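Local atomic coordinates of GRMZM2G135359 pseudokinase (Zea mays, PDB entry 6EAS), a protein that is probably an inactive, membrane-spanning kinase of the drought response, whose kinase-fold domain may bind ATP and here holds a pyrimidine ligand. Residues T39-F44 with V65-A70; M104-Y109 with R118-E123. All coordinates share one frame; numbering follows the deposited sequence.

How the contacts relate
Both contacts are largely buried and belong to the N-terminal lobe of the kinase fold, where strands 66-72 and 116-123 are neighbours in one antiparallel sheet. Probable backbone hydrogen bonds, Ala70 N to Met120 O at 2.7 Å and Ala68 O to Phe122 N at 2.8 Å, join contact 1 to contact 2 directly. Contact 1 lays the end of helix 34-40 on this sheet through apolar side chains and buries 142 Å². Contact 2 lies nearer the chain centre, pairs two strands of a hairpin through backbone bonds and a carboxylate, and buries 575 Å². The two also meet at J3A, which touches Ala68 of contact 1 and Met104 and Glu123 of contact 2.

Contact 1: residues T39-F44 with V65-A70; sequences TACEDF and VEIAVA. With J3A (6-(4-methylpiperazin-1-yl)-N-(5-methyl-1H-pyrazol-3-yl)-2-[(E)-2-phenylethenyl]pyrimidin-4-amine), chain B.
Ala40 faces Ile67 with their CA atoms 8.5 Å apart, and Cys41 faces Val69 at 8.1 Å between CA atoms, spacings too wide for backbone pairing, so side chains alone bridge the gap. Helix 34-40 stops here: Cys41 is the first residue to leave helical angles, and Glu42, with positive phi, is the C-prime residue of a Schellman motif, with Asp43 N bonded to Glu38 O and Glu42 N to Thr39 O at 3.2 Å. The turn points Cys41 at the strand, where SG presses on Val69 CG2 at 3.4 Å, a tight fit. In the kinase N-lobe, strand 66-72 corresponds to the one that usually carries the VAIK motif; the sequence here is Ile67-Ala68-Val69-Ala70, consistent with alanine in place of the usual lysine. Val69 splits its work between two methyls, because CG1 lies anti to the backbone N (chi1 173°): CG2 takes the sulfur, while CG1 reaches Phe44 CE1 at 4.3 Å, oblique to the ring. Ile67 sends CD1 to Ala40 CB at 4.2 Å and also packs on Leu37 of the helix. On the other side of the strand, Ala68 CB points away from the helix and touches J3A N7 at 3.2 Å.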
loop_
_atom_site.group_PDB
_atom_site.type_symbol
_atom_site.label_atom_id
_atom_site.label_comp_id
_atom_site.label_asym_id
_atom_site.label_seq_id
_atom_site.Cartn_x
_atom_site.Cartn_y
_atom_site.Cartn_z
ATOM N N THR A 39 -25.094 -1.791 -10.480
ATOM C CA THR A 39 -25.527 -3.124 -10.073
ATOM C C THR A 39 -24.613 -3.596 -8.934
ATOM O O THR A 39 -25.084 -3.846 -7.813
ATOM C CB THR A 39 -25.523 -4.112 -11.248
ATOM O OG1 THR A 39 -26.240 -3.542 -12.343
ATOM C CG2 THR A 39 -26.132 -5.451 -10.890
ATOM N N ALA A 40 -23.303 -3.635 -9.232
ATOM C CA ALA A 40 -22.264 -4.230 -8.372
ATOM C C ALA A 40 -22.206 -3.554 -6.995
ATOM O O ALA A 40 -21.931 -4.217 -5.998
ATOM C CB ALA A 40 -20.931 -4.162 -9.073
ATOM N N CYS A 41 -22.478 -2.244 -6.950
ATOM C CA CYS A 41 -22.300 -1.425 -5.750
ATOM C C CYS A 41 -23.644 -0.989 -5.155
ATOM O O CYS A 41 -23.685 -0.052 -4.350
ATOM C CB CYS A 41 -21.478 -0.187 -6.083
ATOM S SG CYS A 41 -19.753 -0.585 -6.453
ATOM N N GLU A 42 -24.736 -1.658 -5.545
ATOM C CA GLU A 42 -26.049 -1.396 -4.956
ATOM C C GLU A 42 -26.341 0.111 -5.013
ATOM O O GLU A 42 -26.587 0.744 -3.987
ATOM C CB GLU A 42 -26.090 -1.902 -3.511
ATOM N N ASP A 43 -26.290 0.671 -6.225
ATOM C CA ASP A 43 -26.576 2.079 -6.478
ATOM C C ASP A 43 -25.652 2.956 -5.618
ATOM O O ASP A 43 -26.078 3.992 -5.122
ATOM C CB ASP A 43 -28.058 2.387 -6.240
ATOM N N PHE A 44 -24.387 2.529 -5.480
ATOM C CA PHE A 44 -23.334 3.213 -4.690
ATOM C C PHE A 44 -23.835 3.513 -3.273
ATOM O O PHE A 44 -23.770 4.653 -2.813
ATOM C CB PHE A 44 -22.874 4.488 -5.404
ATOM C CG PHE A 44 -22.298 4.244 -6.772
ATOM C CD1 PHE A 44 -21.138 3.506 -6.924
ATOM C CD2 PHE A 44 -22.935 4.714 -7.909
ATOM C CE1 PHE A 44 -20.620 3.253 -8.183
ATOM C CE2 PHE A 44 -22.414 4.462 -9.169
ATOM C CZ PHE A 44 -21.253 3.740 -9.303
ATOM N N VAL A 65 -16.611 -11.572 -7.559
ATOM C CA VAL A 65 -15.347 -10.908 -7.187
ATOM C C VAL A 65 -15.699 -9.626 -6.439
ATOM O O VAL A 65 -16.459 -8.786 -6.919
ATOM C CB VAL A 65 -14.432 -10.629 -8.390
ATOM C CG1 VAL A 65 -13.288 -9.679 -8.047
ATOM C CG2 VAL A 65 -13.887 -11.925 -8.973
ATOM N N GLU A 66 -15.203 -9.532 -5.210
ATOM C CA GLU A 66 -15.391 -8.353 -4.408
ATOM C C GLU A 66 -14.471 -7.245 -4.933
ATOM O O GLU A 66 -13.365 -7.525 -5.425
ATOM C CB GLU A 66 -15.126 -8.680 -2.947
ATOM C CG GLU A 66 -16.145 -9.646 -2.389
ATOM C CD GLU A 66 -15.980 -9.884 -0.909
ATOM O OE1 GLU A 66 -16.718 -9.249 -0.130
ATOM O OE2 GLU A 66 -15.109 -10.696 -0.543
ATOM N N ILE A 67 -14.968 -6.009 -4.841
ATOM C CA ILE A 67 -14.326 -4.831 -5.418
ATOM C C ILE A 67 -14.445 -3.662 -4.439
ATOM O O ILE A 67 -15.371 -3.595 -3.629
ATOM C CB ILE A 67 -14.911 -4.462 -6.798
ATOM C CG1 ILE A 67 -16.398 -4.091 -6.732
ATOM C CG2 ILE A 67 -14.633 -5.547 -7.822
ATOM C CD1 ILE A 67 -16.939 -3.487 -8.011
ATOM N N ALA A 68 -13.469 -2.755 -4.552
ATOM C CA ALA A 68 -13.451 -1.437 -3.934
ATOM C C ALA A 68 -13.455 -0.391 -5.054
ATOM O O ALA A 68 -12.515 -0.327 -5.855
ATOM C CB ALA A 68 -12.220 -1.318 -3.058
ATOM N N VAL A 69 -14.532 0.388 -5.139
ATOM C CA VAL A 69 -14.705 1.332 -6.211
ATOM C C VAL A 69 -14.283 2.721 -5.721
ATOM O O VAL A 69 -14.858 3.253 -4.780
ATOM C CB VAL A 69 -16.155 1.316 -6.716
ATOM C CG1 VAL A 69 -16.407 2.414 -7.729
ATOM C CG2 VAL A 69 -16.520 -0.053 -7.285
ATOM N N ALA A 70 -13.280 3.303 -6.385
ATOM C CA ALA A 70 -12.808 4.652 -6.070
ATOM C C ALA A 70 -13.418 5.647 -7.061
ATOM O O ALA A 70 -13.125 5.595 -8.247
ATOM C CB ALA A 70 -11.300 4.686 -6.096
HETATM C C4 J3A B . -9.663 4.158 3.151
HETATM C C14 J3A B . -13.852 -4.707 7.194
HETATM C C5 J3A B . -9.502 5.521 3.339
HETATM C C6 J3A B . -10.257 6.186 4.281
HETATM C C11 J3A B . -11.354 -3.014 4.261
HETATM C C7 J3A B . -10.756 1.991 3.704
HETATM C C8 J3A B . -11.006 1.102 4.651
HETATM C C9 J3A B . -11.114 -0.361 4.480
HETATM C C10 J3A B . -11.715 -2.357 5.450
HETATM C C12 J3A B . -10.889 -2.239 3.198
HETATM C C13 J3A B . -12.484 -4.438 6.597
HETATM N N1 J3A B . -11.586 -1.024 5.541
HETATM N N2 J3A B . -10.747 -0.921 3.319
HETATM C C3 J3A B . -10.590 3.435 3.899
HETATM N N3 J3A B . -12.170 -3.014 6.563
HETATM C C1 J3A B . -11.174 5.492 5.038
HETATM C C2 J3A B . -11.336 4.128 4.856
HETATM N N4 J3A B . -14.470 -3.480 7.693
HETATM C C15 J3A B . -13.541 -2.804 8.594
HETATM C C16 J3A B . -12.293 -2.357 7.861
HETATM C C17 J3A B . -15.742 -3.758 8.362
HETATM N N5 J3A B . -10.531 -2.850 2.002
HETATM C C18 J3A B . -10.212 -2.278 0.781
HETATM N N6 J3A B . -10.033 -3.035 -0.299
HETATM N N7 J3A B . -9.711 -2.157 -1.284
HETATM C C19 J3A B . -9.682 -0.898 -0.854
HETATM C C20 J3A B . -9.979 -0.928 0.486
HETATM C C21 J3A B . -9.355 0.232 -1.767
#

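Contact 2: residues M104-Y109 with R118-E123. With J3A (6-(4-methylpiperazin-1-yl)-N-(5-methyl-1H-pyrazol-3-yl)-2-[(E)-2-phenylethenyl]pyrimidin-4-amine), chain B.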
loop_
_atom_site.group_PDB
_atom_site.type_symbol
_atom_site.label_atom_id
_atom_site.label_comp_id
_atom_site.label_asym_id
_atom_site.label_seq_id
_atom_site.Cartn_x
_atom_site.Cartn_y
_atom_site.Cartn_z
ATOM N N MET A 104 -2.418 -3.628 -4.798
ATOM C CA MET A 104 -3.845 -3.542 -4.895
ATOM C C MET A 104 -4.182 -3.166 -6.346
ATOM O O MET A 104 -4.221 -1.997 -6.739
ATOM C CB MET A 104 -4.429 -2.522 -3.917
ATOM C CG MET A 104 -5.934 -2.378 -4.042
ATOM S SD MET A 104 -6.672 -1.568 -2.612
ATOM C CE MET A 104 -6.640 -2.974 -1.493
ATOM N N ASN A 105 -4.389 -4.205 -7.147
ATOM C CA ASN A 105 -4.413 -4.090 -8.600
ATOM C C ASN A 105 -5.693 -3.404 -9.071
ATOM O O ASN A 105 -6.761 -3.663 -8.544
ATOM C CB ASN A 105 -4.303 -5.473 -9.236
ATOM C CG ASN A 105 -2.961 -6.095 -8.957
ATOM O OD1 ASN A 105 -1.951 -5.524 -9.341
ATOM N ND2 ASN A 105 -2.939 -7.224 -8.275
ATOM N N LEU A 106 -5.551 -2.546 -10.084
ATOM C CA LEU A 106 -6.675 -1.972 -10.827
ATOM C C LEU A 106 -7.368 -3.085 -11.626
ATOM O O LEU A 106 -6.709 -3.808 -12.360
ATOM C CB LEU A 106 -6.117 -0.890 -11.755
ATOM C CG LEU A 106 -7.143 -0.090 -12.546
ATOM C CD1 LEU A 106 -7.785 0.969 -11.659
ATOM C CD2 LEU A 106 -6.500 0.555 -13.773
ATOM N N LEU A 107 -8.684 -3.251 -11.439
ATOM C CA LEU A 107 -9.452 -4.315 -12.114
ATOM C C LEU A 107 -10.261 -3.748 -13.286
ATOM O O LEU A 107 -10.809 -4.502 -14.091
ATOM C CB LEU A 107 -10.413 -4.967 -11.118
ATOM C CG LEU A 107 -9.762 -5.668 -9.932
ATOM C CD1 LEU A 107 -10.827 -6.321 -9.064
ATOM C CD2 LEU A 107 -8.747 -6.689 -10.414
ATOM N N GLY A 108 -10.392 -2.430 -13.334
ATOM C CA GLY A 108 -11.287 -1.780 -14.266
ATOM C C GLY A 108 -11.395 -0.310 -13.951
ATOM O O GLY A 108 -10.837 0.155 -12.963
ATOM N N TYR A 109 -12.165 0.395 -14.777
ATOM C CA TYR A 109 -12.415 1.805 -14.669
ATOM C C TYR A 109 -13.753 2.096 -15.358
ATOM O O TYR A 109 -14.244 1.273 -16.138
ATOM C CB TYR A 109 -11.277 2.597 -15.314
ATOM C CG TYR A 109 -11.074 2.296 -16.778
ATOM C CD1 TYR A 109 -10.379 1.171 -17.183
ATOM C CD2 TYR A 109 -11.592 3.120 -17.762
ATOM C CE1 TYR A 109 -10.201 0.870 -18.524
ATOM C CE2 TYR A 109 -11.420 2.837 -19.108
ATOM C CZ TYR A 109 -10.715 1.710 -19.493
ATOM O OH TYR A 109 -10.537 1.415 -20.818
ATOM N N ARG A 118 -16.287 9.318 -12.827
ATOM C CA ARG A 118 -14.838 9.041 -12.970
ATOM C C ARG A 118 -14.399 8.065 -11.872
ATOM O O ARG A 118 -14.147 8.451 -10.747
ATOM C CB ARG A 118 -14.028 10.340 -12.893
ATOM C CG ARG A 118 -14.240 11.282 -14.069
ATOM C CD ARG A 118 -13.868 10.666 -15.404
ATOM N NE ARG A 118 -13.940 11.655 -16.477
ATOM C CZ ARG A 118 -15.058 12.018 -17.100
ATOM N NH1 ARG A 118 -16.216 11.460 -16.785
ATOM N NH2 ARG A 118 -15.012 12.949 -18.032
ATOM N N VAL A 119 -14.327 6.785 -12.230
ATOM C CA VAL A 119 -14.195 5.708 -11.269
ATOM C C VAL A 119 -12.995 4.837 -11.655
ATOM O O VAL A 119 -12.696 4.664 -12.831
ATOM C CB VAL A 119 -15.507 4.900 -11.209
ATOM C CG1 VAL A 119 -15.270 3.434 -10.880
ATOM C CG2 VAL A 119 -16.508 5.524 -10.252
ATOM N N MET A 120 -12.313 4.303 -10.636
ATOM C CA MET A 120 -11.373 3.203 -10.785
ATOM C C MET A 120 -11.802 2.078 -9.842
ATOM O O MET A 120 -12.181 2.354 -8.710
ATOM C CB MET A 120 -9.956 3.637 -10.420
ATOM C CG MET A 120 -9.520 4.855 -11.181
ATOM S SD MET A 120 -7.804 5.284 -10.867
ATOM C CE MET A 120 -7.810 6.940 -11.552
ATOM N N VAL A 121 -11.703 0.836 -10.317
ATOM C CA VAL A 121 -12.180 -0.343 -9.612
ATOM C C VAL A 121 -10.961 -1.154 -9.177
ATOM O O VAL A 121 -10.165 -1.566 -10.018
ATOM C CB VAL A 121 -13.121 -1.194 -10.478
ATOM C CG1 VAL A 121 -13.558 -2.466 -9.765
ATOM C CG2 VAL A 121 -14.328 -0.396 -10.920
ATOM N N PHE A 122 -10.845 -1.370 -7.864
ATOM C CA PHE A 122 -9.697 -2.046 -7.292
ATOM C C PHE A 122 -10.122 -3.354 -6.623
ATOM O O PHE A 122 -11.283 -3.571 -6.351
ATOM C CB PHE A 122 -9.018 -1.140 -6.272
ATOM C CG PHE A 122 -8.310 0.053 -6.863
ATOM C CD1 PHE A 122 -7.065 -0.082 -7.455
ATOM C CD2 PHE A 122 -8.879 1.318 -6.796
ATOM C CE1 PHE A 122 -6.404 1.023 -7.979
ATOM C CE2 PHE A 122 -8.226 2.418 -7.330
ATOM C CZ PHE A 122 -6.994 2.265 -7.925
ATOM N N GLU A 123 -9.133 -4.217 -6.421
ATOM C CA GLU A 123 -9.253 -5.428 -5.636
ATOM C C GLU A 123 -9.774 -5.053 -4.252
ATOM O O GLU A 123 -9.519 -3.950 -3.765
ATOM C CB GLU A 123 -7.881 -6.082 -5.529
ATOM C CG GLU A 123 -7.399 -6.683 -6.828
ATOM C CD GLU A 123 -6.044 -7.340 -6.704
ATOM O OE1 GLU A 123 -5.165 -6.751 -6.063
ATOM O OE2 GLU A 123 -5.871 -8.428 -7.243
HETATM C C4 J3A B . -9.663 4.158 3.151
HETATM C C14 J3A B . -13.852 -4.707 7.194
HETATM C C5 J3A B . -9.502 5.521 3.339
HETATM C C6 J3A B . -10.257 6.186 4.281
HETATM C C11 J3A B . -11.354 -3.014 4.261
HETATM C C7 J3A B . -10.756 1.991 3.704
HETATM C C8 J3A B . -11.006 1.102 4.651
HETATM C C9 J3A B . -11.114 -0.361 4.480
HETATM C C10 J3A B . -11.715 -2.357 5.450
HETATM C C12 J3A B . -10.889 -2.239 3.198
HETATM C C13 J3A B . -12.484 -4.438 6.597
HETATM N N1 J3A B . -11.586 -1.024 5.541
HETATM N N2 J3A B . -10.747 -0.921 3.319
HETATM C C3 J3A B . -10.590 3.435 3.899
HETATM N N3 J3A B . -12.170 -3.014 6.563
HETATM C C1 J3A B . -11.174 5.492 5.038
HETATM C C2 J3A B . -11.336 4.128 4.856
HETATM N N4 J3A B . -14.470 -3.480 7.693
HETATM C C15 J3A B . -13.541 -2.804 8.594
HETATM C C16 J3A B . -12.293 -2.357 7.861
HETATM C C17 J3A B . -15.742 -3.758 8.362
HETATM N N5 J3A B . -10.531 -2.850 2.002
HETATM C C18 J3A B . -10.212 -2.278 0.781
HETATM N N6 J3A B . -10.033 -3.035 -0.299
HETATM N N7 J3A B . -9.711 -2.157 -1.284
HETATM C C19 J3A B . -9.682 -0.898 -0.854
HETATM C C20 J3A B . -9.979 -0.928 0.486
HETATM C C21 J3A B . -9.355 0.232 -1.767
#
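Three groups grip Glu123 OE1: Asn105 N at 2.9 Å, nearly straight, the Asn105 side-chain ND2 through a weak bond, and Lys187 NZ through a salt bridge. The backbone donor Asn105 N comes from above the carboxylate, 54° out of its plane. Asn105 ND2 also makes a long, weak bond to Glu123 OE2 at 3.3 Å, the amide and carboxylate planes standing 62° apart; its stronger bond goes to His100 O, so the Glu123 bonds are secondary. The Glu123 side chain gets there because its CG stands anti to the carbonyl carbon (chi1 -71°) and the chain then runs extended alongside Asn105. With an alanine here the carboxylate is gone, and Asn105 N would probably be left without this acceptor and Lys187 without this counter-charge.

Behind this end the hairpin continues with Glu123 N to Asn105 O at 3.2 Å, Leu107 N to Val121 O at 2.7 Å and Val121 N to Gly108 O at 2.9 Å. Leu107 and Gly108 stand against the single Val121, the register slipping by one in a classic beta bulge, and Gly108 N adds only a weak bond to Val121 O. Leu106 CD1 sits over a face of the Phe122 ring, 4.3 Å from its centroid, in a CH-pi contact; Leu95 of helix 82-97 also touches Phe122. J3A N7 donates to Glu123 O at 3.1 Å, and J3A also bonds to Ala125 N, the hinge pattern of kinase inhibitors, which makes Phe122 the probable gatekeeper. With Lys187 beside it, the Glu123 carboxylate is likely to stay ionised, while the same residue's carbonyl serves the ligand.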